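Local coordinates for protein SVS_variant_AS1 (Streptomyces sp. CWA1, PDB 6TJA) that is an engineered ancestral variant of spiroviolene synthase, a class I terpene cyclase that probably converts geranylgeranyl diphosphate into the diterpene spiroviolene, at residues 33-37 and 50-54; 59-63 and 191-195; 72-78 and 136-140. All coordinates share one frame; numbering follows the deposited sequence.

Interaction 1: 33-37 and 50-54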
loop_
_atom_site.group_PDB
_atom_site.type_symbol
_atom_site.label_atom_id
_atom_site.label_comp_id
_atom_site.label_asym_id
_atom_site.label_seq_id
_atom_site.Cartn_x
_atom_site.Cartn_y
_atom_site.Cartn_z
ATOM N N VAL A 33 -22.838 17.607 5.523
ATOM C CA VAL A 33 -22.664 18.742 6.377
ATOM C C VAL A 33 -23.019 18.385 7.799
ATOM O O VAL A 33 -22.348 18.805 8.689
ATOM C CB VAL A 33 -23.481 19.930 5.903
ATOM C CG1 VAL A 33 -23.459 21.016 6.941
ATOM C CG2 VAL A 33 -22.930 20.444 4.602
ATOM N N GLU A 34 -24.047 17.591 8.017
ATOM C CA GLU A 34 -24.346 17.228 9.383
ATOM C C GLU A 34 -23.329 16.279 9.964
ATOM O O GLU A 34 -22.949 16.433 11.078
ATOM C CB GLU A 34 -25.810 16.849 9.688
ATOM C CG GLU A 34 -26.548 15.913 8.767
ATOM C CD GLU A 34 -28.057 16.200 8.638
ATOM O OE1 GLU A 34 -28.517 17.334 8.884
ATOM O OE2 GLU A 34 -28.801 15.289 8.254
ATOM N N TRP A 35 -22.883 15.309 9.197
ATOM C CA TRP A 35 -21.821 14.360 9.653
ATOM C C TRP A 35 -20.572 15.133 10.084
ATOM O O TRP A 35 -19.976 14.753 11.123
ATOM C CB TRP A 35 -21.453 13.353 8.567
ATOM C CG TRP A 35 -20.320 12.435 8.900
ATOM C CD1 TRP A 35 -20.409 11.192 9.455
ATOM C CD2 TRP A 35 -18.925 12.667 8.649
ATOM N NE1 TRP A 35 -19.162 10.637 9.562
ATOM C CE2 TRP A 35 -18.234 11.518 9.076
ATOM C CE3 TRP A 35 -18.201 13.701 8.055
ATOM C CZ2 TRP A 35 -16.852 11.395 8.962
ATOM C CZ3 TRP A 35 -16.838 13.573 7.919
ATOM C CH2 TRP A 35 -16.169 12.437 8.376
ATOM N N ILE A 36 -20.186 16.130 9.282
ATOM C CA ILE A 36 -18.966 16.961 9.483
ATOM C C ILE A 36 -19.053 17.627 10.857
ATOM O O ILE A 36 -18.053 17.545 11.582
ATOM C CB ILE A 36 -18.773 17.998 8.355
ATOM C CG1 ILE A 36 -18.425 17.334 7.024
ATOM C CG2 ILE A 36 -17.720 19.023 8.731
ATOM C CD1 ILE A 36 -18.402 18.295 5.850
ATOM N N ARG A 37 -20.193 18.253 11.183
ATOM C CA ARG A 37 -20.440 18.968 12.470
ATOM C C ARG A 37 -20.322 17.983 13.647
ATOM O O ARG A 37 -19.714 18.358 14.665
ATOM C CB ARG A 37 -21.789 19.701 12.419
ATOM C CG ARG A 37 -21.844 20.742 11.306
ATOM C CD ARG A 37 -22.916 21.822 11.375
ATOM N NE ARG A 37 -22.224 23.056 11.011
ATOM C CZ ARG A 37 -22.517 23.879 10.005
ATOM N NH1 ARG A 37 -23.567 23.662 9.225
ATOM N NH2 ARG A 37 -21.750 24.948 9.814
ATOM N N TRP A 50 -14.449 25.775 6.602
ATOM C CA TRP A 50 -13.402 25.485 5.581
ATOM C C TRP A 50 -13.727 24.144 4.898
ATOM O O TRP A 50 -13.768 24.104 3.653
ATOM C CB TRP A 50 -11.985 25.499 6.169
ATOM C CG TRP A 50 -10.948 25.411 5.094
ATOM C CD1 TRP A 50 -10.376 26.449 4.415
ATOM C CD2 TRP A 50 -10.397 24.206 4.527
ATOM N NE1 TRP A 50 -9.497 25.976 3.476
ATOM C CE2 TRP A 50 -9.489 24.603 3.518
ATOM C CE3 TRP A 50 -10.577 22.835 4.773
ATOM C CZ2 TRP A 50 -8.770 23.673 2.760
ATOM C CZ3 TRP A 50 -9.870 21.918 4.022
ATOM C CH2 TRP A 50 -8.988 22.336 3.022
ATOM N N VAL A 51 -14.011 23.101 5.682
ATOM C CA VAL A 51 -14.254 21.733 5.143
ATOM C C VAL A 51 -15.564 21.729 4.328
ATOM O O VAL A 51 -15.570 21.208 3.195
ATOM C CB VAL A 51 -14.234 20.686 6.274
ATOM C CG1 VAL A 51 -14.594 19.299 5.763
ATOM C CG2 VAL A 51 -12.865 20.644 6.968
ATOM N N ILE A 52 -16.637 22.316 4.864
ATOM C CA ILE A 52 -17.952 22.455 4.162
ATOM C C ILE A 52 -17.713 23.122 2.794
ATOM O O ILE A 52 -18.195 22.610 1.767
ATOM C CB ILE A 52 -18.934 23.206 5.082
ATOM C CG1 ILE A 52 -19.394 22.297 6.222
ATOM C CG2 ILE A 52 -20.120 23.788 4.321
ATOM C CD1 ILE A 52 -20.138 23.032 7.307
ATOM N N ALA A 53 -16.917 24.181 2.779
ATOM C CA ALA A 53 -16.647 25.036 1.605
ATOM C C ALA A 53 -15.804 24.299 0.554
ATOM O O ALA A 53 -15.695 24.817 -0.570
ATOM C CB ALA A 53 -15.959 26.321 2.054
ATOM N N THR A 54 -15.195 23.144 0.857
ATOM C CA THR A 54 -14.605 22.294 -0.219
ATOM C C THR A 54 -15.708 21.854 -1.199
ATOM O O THR A 54 -15.360 21.668 -2.362
ATOM C CB THR A 54 -13.858 21.055 0.291
ATOM O OG1 THR A 54 -14.775 20.189 0.971
ATOM C CG2 THR A 54 -12.677 21.428 1.165
#
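The delta methyl of I52 sits against V33 and R37 of helix 25-38, and I36 meets its CG1. V33 lies one turn before I36 and R37, and all three meet helix 45-52. V33 and I52 meet at about a right angle, with V33 CG1 3.9 Å from I52 CD1. R37 also crosses I52 at about a right angle. Its guanidinium lays one flat face over the methyl, off-centre toward the rim, and R37 NH2 comes within 3.5 Å of I52 CD1. The bend in the arginine chain at chi3 (137°) turns the flat group over I52.

I36 reaches across beside this group. Its CD1 approaches V51 CG1 at 3.9 Å and I52 CG1 at 4.1 Å, with the side chains meeting at a slant. I52 places its CG1 opposite the carbonyl carbon (chi1 -73°) and then runs extended to CD1, which carries the methyl to helix 25-38. The far end of the partner segment is tied to itself: T54 OG1 donates to V51 O over 2.6 Å, close to the line of the carbonyl, and T54 N bonds to the same oxygen.

Outside the pair, I36 packs on Y81 of helix 70-91, and V51 on M41 and C42 of the connecting loop. This is plain packing between two successive helices of the all-helical fold. The chemistry is apolar: branched aliphatic groups supply the contact, and the charge of R37 has a long, weak partner in E45. The pairing therefore rests on shape and burial, with the arginine forming a flat lid at the more exposed side.

Interaction 2: 59-63 and 191-195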
loop_
_atom_site.group_PDB
_atom_site.type_symbol
_atom_site.label_atom_id
_atom_site.label_comp_id
_atom_site.label_asym_id
_atom_site.label_seq_id
_atom_site.Cartn_x
_atom_site.Cartn_y
_atom_site.Cartn_z
ATOM N N PHE A 59 -18.185 17.511 -5.593
ATOM C CA PHE A 59 -16.998 16.877 -6.213
ATOM C C PHE A 59 -17.334 15.415 -6.534
ATOM O O PHE A 59 -17.268 15.068 -7.701
ATOM C CB PHE A 59 -15.779 17.048 -5.309
ATOM C CG PHE A 59 -14.533 16.378 -5.804
ATOM C CD1 PHE A 59 -13.675 17.045 -6.649
ATOM C CD2 PHE A 59 -14.221 15.090 -5.406
ATOM C CE1 PHE A 59 -12.515 16.428 -7.095
ATOM C CE2 PHE A 59 -13.049 14.487 -5.834
ATOM C CZ PHE A 59 -12.209 15.149 -6.696
ATOM N N PHE A 60 -17.667 14.573 -5.557
ATOM C CA PHE A 60 -17.726 13.118 -5.808
ATOM C C PHE A 60 -19.056 12.723 -6.465
ATOM O O PHE A 60 -19.066 11.666 -7.107
ATOM C CB PHE A 60 -17.441 12.286 -4.564
ATOM C CG PHE A 60 -16.947 10.905 -4.942
ATOM C CD1 PHE A 60 -15.710 10.748 -5.545
ATOM C CD2 PHE A 60 -17.738 9.788 -4.762
ATOM C CE1 PHE A 60 -15.269 9.498 -5.949
ATOM C CE2 PHE A 60 -17.272 8.535 -5.113
ATOM C CZ PHE A 60 -16.038 8.391 -5.697
ATOM N N ALA A 61 -20.097 13.560 -6.371
ATOM C CA ALA A 61 -21.377 13.396 -7.093
ATOM C C ALA A 61 -21.140 13.461 -8.609
ATOM O O ALA A 61 -21.988 12.970 -9.393
ATOM C CB ALA A 61 -22.358 14.454 -6.614
ATOM N N ARG A 62 -20.040 14.087 -9.018
ATOM C CA ARG A 62 -19.558 14.126 -10.421
ATOM C C ARG A 62 -18.777 12.859 -10.805
ATOM O O ARG A 62 -18.695 12.570 -12.017
ATOM C CB ARG A 62 -18.708 15.370 -10.635
ATOM C CG ARG A 62 -19.482 16.662 -10.408
ATOM C CD ARG A 62 -18.471 17.798 -10.428
ATOM N NE ARG A 62 -19.081 19.085 -10.175
ATOM C CZ ARG A 62 -19.716 19.801 -11.086
ATOM N NH1 ARG A 62 -19.793 19.373 -12.335
ATOM N NH2 ARG A 62 -20.261 20.953 -10.752
ATOM N N PHE A 63 -18.256 12.127 -9.847
ATOM C CA PHE A 63 -17.531 10.902 -10.118
ATOM C C PHE A 63 -18.483 9.735 -10.282
ATOM O O PHE A 63 -18.258 8.892 -11.068
ATOM C CB PHE A 63 -16.562 10.591 -8.985
ATOM C CG PHE A 63 -15.281 11.326 -9.068
ATOM C CD1 PHE A 63 -15.265 12.689 -9.119
ATOM C CD2 PHE A 63 -14.097 10.651 -9.116
ATOM C CE1 PHE A 63 -14.095 13.373 -9.209
ATOM C CE2 PHE A 63 -12.915 11.324 -9.210
ATOM C CZ PHE A 63 -12.914 12.686 -9.247
ATOM N N THR A 191 -9.350 8.110 -4.103
ATOM C CA THR A 191 -10.524 8.785 -4.713
ATOM C C THR A 191 -11.174 7.870 -5.774
ATOM O O THR A 191 -12.411 7.613 -5.712
ATOM C CB THR A 191 -10.171 10.164 -5.292
ATOM O OG1 THR A 191 -9.641 10.954 -4.242
ATOM C CG2 THR A 191 -11.361 10.901 -5.864
ATOM N N PHE A 192 -10.377 7.384 -6.719
ATOM C CA PHE A 192 -10.833 6.563 -7.860
ATOM C C PHE A 192 -11.237 5.168 -7.358
ATOM O O PHE A 192 -12.187 4.554 -7.922
ATOM C CB PHE A 192 -9.774 6.630 -8.963
ATOM C CG PHE A 192 -9.863 7.893 -9.785
ATOM C CD1 PHE A 192 -10.907 8.087 -10.671
ATOM C CD2 PHE A 192 -8.964 8.922 -9.630
ATOM C CE1 PHE A 192 -11.009 9.241 -11.432
ATOM C CE2 PHE A 192 -9.065 10.084 -10.385
ATOM C CZ PHE A 192 -10.082 10.235 -11.294
ATOM N N ALA A 193 -10.595 4.686 -6.294
ATOM C CA ALA A 193 -10.863 3.337 -5.736
ATOM C C ALA A 193 -12.219 3.343 -5.013
ATOM O O ALA A 193 -12.642 2.268 -4.639
ATOM C CB ALA A 193 -9.754 2.890 -4.788
ATOM N N MET A 194 -12.848 4.501 -4.782
ATOM C CA MET A 194 -14.219 4.580 -4.202
ATOM C C MET A 194 -15.318 4.513 -5.278
ATOM O O MET A 194 -16.481 4.444 -4.882
ATOM C CB MET A 194 -14.421 5.877 -3.427
ATOM C CG MET A 194 -13.514 6.020 -2.248
ATOM S SD MET A 194 -14.119 7.365 -1.268
ATOM C CE MET A 194 -13.737 8.800 -2.265
ATOM N N LEU A 195 -15.015 4.504 -6.564
ATOM C CA LEU A 195 -16.032 4.423 -7.606
ATOM C C LEU A 195 -16.936 3.202 -7.473
ATOM O O LEU A 195 -18.106 3.311 -7.476
ATOM C CB LEU A 195 -15.425 4.486 -8.996
ATOM C CG LEU A 195 -14.917 5.794 -9.578
ATOM C CD1 LEU A 195 -14.062 5.663 -10.817
ATOM C CD2 LEU A 195 -16.010 6.815 -9.786
#
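F63 and F60 reach toward segment 191-195 and make most of the contact. F63 CE2 stands over one face of the F192 ring, 3.6 Å from F192 CE1. The two rings are tilted by 46°, with centroids 5.2 Å apart, so they are neither stacked nor perpendicular. The methyl of T191 touches two phenylalanines. T191 CG2 lies 3.7 Å from F63 CE2 and also meets the edge of the F59 ring, near its plane.

F60 is gripped on both faces. M194 CE lies over one face, 4.2 Å from the centroid of the F60 ring, as a CH-pi contact. M194 SD stands further above the same face, a Met-aromatic contact. CB of F63 covers the opposite face. The bend at M194 chi3 (-71°) brings the methyl back over the ring. L195 CD2 lies 3.3 Å from F63 O.

The contact joins the regions of helix 56-61 and helix 188-192, which are far apart in sequence but meet in the interior of the all-helical class I terpene synthase fold. F192 to L195 form a type I beta turn that leads from one short helix to the next, helix 195-199. T191 is set by its hydroxyl, which bonds to G187 O and leaves the methyl for the rings.

Further out, F59 meets W308 edge-to-face, and F192 and L195 lean on L298 and Y294 of helix 289-309. M194 rests on F149 of helix 143-169. R62 forms a salt bridge to D58.

Interaction 3: 72-78 and 136-140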
loop_
_atom_site.group_PDB
_atom_site.type_symbol
_atom_site.label_atom_id
_atom_site.label_comp_id
_atom_site.label_asym_id
_atom_site.label_seq_id
_atom_site.Cartn_x
_atom_site.Cartn_y
_atom_site.Cartn_z
ATOM N N ARG A 72 -24.273 5.138 -0.279
ATOM C CA ARG A 72 -22.931 4.801 -0.831
ATOM C C ARG A 72 -22.262 6.082 -1.325
ATOM O O ARG A 72 -21.067 6.240 -1.081
ATOM C CB ARG A 72 -23.022 3.764 -1.941
ATOM C CG ARG A 72 -23.371 2.371 -1.445
ATOM C CD ARG A 72 -23.572 1.481 -2.651
ATOM N NE ARG A 72 -23.775 0.097 -2.291
ATOM C CZ ARG A 72 -22.883 -0.889 -2.389
ATOM N NH1 ARG A 72 -21.618 -0.686 -2.766
ATOM N NH2 ARG A 72 -23.282 -2.105 -2.063
ATOM N N LEU A 73 -23.018 6.978 -1.966
ATOM C CA LEU A 73 -22.480 8.268 -2.451
ATOM C C LEU A 73 -22.133 9.124 -1.237
ATOM O O LEU A 73 -21.164 9.905 -1.321
ATOM C CB LEU A 73 -23.496 8.965 -3.365
ATOM C CG LEU A 73 -23.062 10.325 -3.894
ATOM C CD1 LEU A 73 -21.734 10.218 -4.652
ATOM C CD2 LEU A 73 -24.127 10.919 -4.778
ATOM N N LEU A 74 -22.911 9.010 -0.154
ATOM C CA LEU A 74 -22.618 9.786 1.074
ATOM C C LEU A 74 -21.280 9.316 1.647
ATOM O O LEU A 74 -20.434 10.167 1.908
ATOM C CB LEU A 74 -23.742 9.639 2.109
ATOM C CG LEU A 74 -23.446 10.265 3.472
ATOM C CD1 LEU A 74 -23.069 11.738 3.315
ATOM C CD2 LEU A 74 -24.643 10.089 4.405
ATOM N N ALA A 75 -21.117 8.015 1.858
ATOM C CA ALA A 75 -19.932 7.450 2.539
ATOM C C ALA A 75 -18.667 7.838 1.757
ATOM O O ALA A 75 -17.711 8.359 2.364
ATOM C CB ALA A 75 -20.088 5.963 2.677
ATOM N N THR A 76 -18.674 7.657 0.439
ATOM C CA THR A 76 -17.506 7.997 -0.418
ATOM C C THR A 76 -17.309 9.519 -0.388
ATOM O O THR A 76 -16.163 9.940 -0.221
ATOM C CB THR A 76 -17.680 7.394 -1.810
ATOM O OG1 THR A 76 -18.901 7.904 -2.337
ATOM C CG2 THR A 76 -17.714 5.882 -1.781
ATOM N N SER A 77 -18.380 10.321 -0.453
ATOM C CA SER A 77 -18.271 11.804 -0.334
ATOM C C SER A 77 -17.617 12.197 1.002
ATOM O O SER A 77 -16.770 13.072 1.000
ATOM C CB SER A 77 -19.600 12.477 -0.524
ATOM O OG SER A 77 -20.001 12.413 -1.885
ATOM N N LEU A 78 -17.972 11.561 2.116
ATOM C CA LEU A 78 -17.340 11.853 3.440
ATOM C C LEU A 78 -15.816 11.709 3.353
ATOM O O LEU A 78 -15.091 12.602 3.843
ATOM C CB LEU A 78 -17.922 10.909 4.494
ATOM C CG LEU A 78 -19.412 11.106 4.785
ATOM C CD1 LEU A 78 -19.825 10.266 5.975
ATOM C CD2 LEU A 78 -19.728 12.570 5.037
ATOM N N ARG A 136 -18.785 2.367 7.405
ATOM C CA ARG A 136 -19.726 2.522 6.270
ATOM C C ARG A 136 -19.269 1.637 5.101
ATOM O O ARG A 136 -20.100 0.887 4.574
ATOM C CB ARG A 136 -19.842 3.999 5.892
ATOM C CG ARG A 136 -20.567 4.827 6.942
ATOM C CD ARG A 136 -20.433 6.319 6.747
ATOM N NE ARG A 136 -21.019 7.067 7.868
ATOM C CZ ARG A 136 -22.213 7.653 7.868
ATOM N NH1 ARG A 136 -23.020 7.615 6.823
ATOM N NH2 ARG A 136 -22.608 8.286 8.944
ATOM N N PHE A 137 -17.998 1.708 4.700
ATOM C CA PHE A 137 -17.484 0.992 3.502
ATOM C C PHE A 137 -17.671 -0.499 3.716
ATOM O O PHE A 137 -18.017 -1.172 2.764
ATOM C CB PHE A 137 -16.017 1.318 3.230
ATOM C CG PHE A 137 -15.759 2.672 2.623
ATOM C CD1 PHE A 137 -16.783 3.576 2.412
ATOM C CD2 PHE A 137 -14.473 3.044 2.288
ATOM C CE1 PHE A 137 -16.527 4.814 1.840
ATOM C CE2 PHE A 137 -14.222 4.269 1.697
ATOM C CZ PHE A 137 -15.251 5.149 1.467
ATOM N N ARG A 138 -17.471 -0.986 4.936
ATOM C CA ARG A 138 -17.585 -2.434 5.247
ATOM C C ARG A 138 -19.064 -2.842 5.321
ATOM O O ARG A 138 -19.321 -4.008 5.113
ATOM C CB ARG A 138 -16.881 -2.773 6.566
ATOM C CG ARG A 138 -15.365 -2.644 6.500
ATOM C CD ARG A 138 -14.641 -3.298 7.662
ATOM N NE ARG A 138 -13.224 -3.316 7.349
ATOM C CZ ARG A 138 -12.325 -2.383 7.701
ATOM N NH1 ARG A 138 -12.671 -1.328 8.427
ATOM N NH2 ARG A 138 -11.061 -2.554 7.344
ATOM N N SER A 139 -19.984 -1.920 5.613
ATOM C CA SER A 139 -21.443 -2.217 5.731
ATOM C C SER A 139 -22.008 -2.619 4.363
ATOM O O SER A 139 -22.860 -3.500 4.362
ATOM C CB SER A 139 -22.241 -1.083 6.350
ATOM O OG SER A 139 -22.303 0.061 5.498
ATOM N N PHE A 140 -21.517 -2.073 3.241
ATOM C CA PHE A 140 -22.125 -2.381 1.914
ATOM C C PHE A 140 -21.108 -2.692 0.806
ATOM O O PHE A 140 -21.562 -3.193 -0.233
ATOM C CB PHE A 140 -23.071 -1.261 1.472
ATOM C CG PHE A 140 -22.567 0.133 1.727
ATOM C CD1 PHE A 140 -23.273 0.989 2.555
ATOM C CD2 PHE A 140 -21.406 0.575 1.136
ATOM C CE1 PHE A 140 -22.824 2.272 2.802
ATOM C CE2 PHE A 140 -20.956 1.862 1.379
ATOM C CZ PHE A 140 -21.667 2.706 2.211
#
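A75 CA and R136 CA, 6.2 Å apart, are the nearest such pair between the two segments. The short segments 72-78 and 136-140 run roughly antiparallel, at 149°, and their axes approach to 10.1 Å. The small A75 lets the other helix in. Its CB touches the edge of the F140 ring, 3.6 Å from F140 CZ, and also meets R136 CB. F137 comes in alongside, its ring edge toward the backbone of A75 and T76.

This is antiparallel helix packing in the terpene synthase fold, between helix 70-91 and helix 126-140. The F140 ring is sandwiched: R72 CG lies over the centre of one face, 3.8 Å from the ring centroid, and R136 O lies over the other. F140 chi1 of 42° turns the ring between R72 CG and R136 O. The R72 chain then slides past the ring, so that R72 NH2 lies 2.7 Å from F140 O, while R72 NH1 bonds to I197 O. With R72 cut back to an alanine, F140 would probably lose the CH-pi partner on that face and I197 O its arginine donor. R136 lays its guanidinium face over L78 CD1, and its NE forms a salt bridge to D132.

In the fold
Helix 70-91 connects the three contacts and carries D88, probably part of the class I aspartate-rich metal-binding motif. Interaction 3 uses its start, and residues of the other two pack on it. Interactions 2 and 3 are closest, with centres about 11 Å apart. M194 SD lies 3.7 Å from F137 CZ, and F60 CE2 3.3 Å from T76 OG1. Interactions 1 and 3 have centres about 16 Å apart and touch through W35, whose CE3 is 3.6 Å from L78 CD2. Interactions 1 and 2 do not touch, although helices 45-52 and 56-61 are consecutive. The L195 side chain is about 3 Å from a bound PEG, probably from crystallisation, which may mark a pocket beside interaction 2.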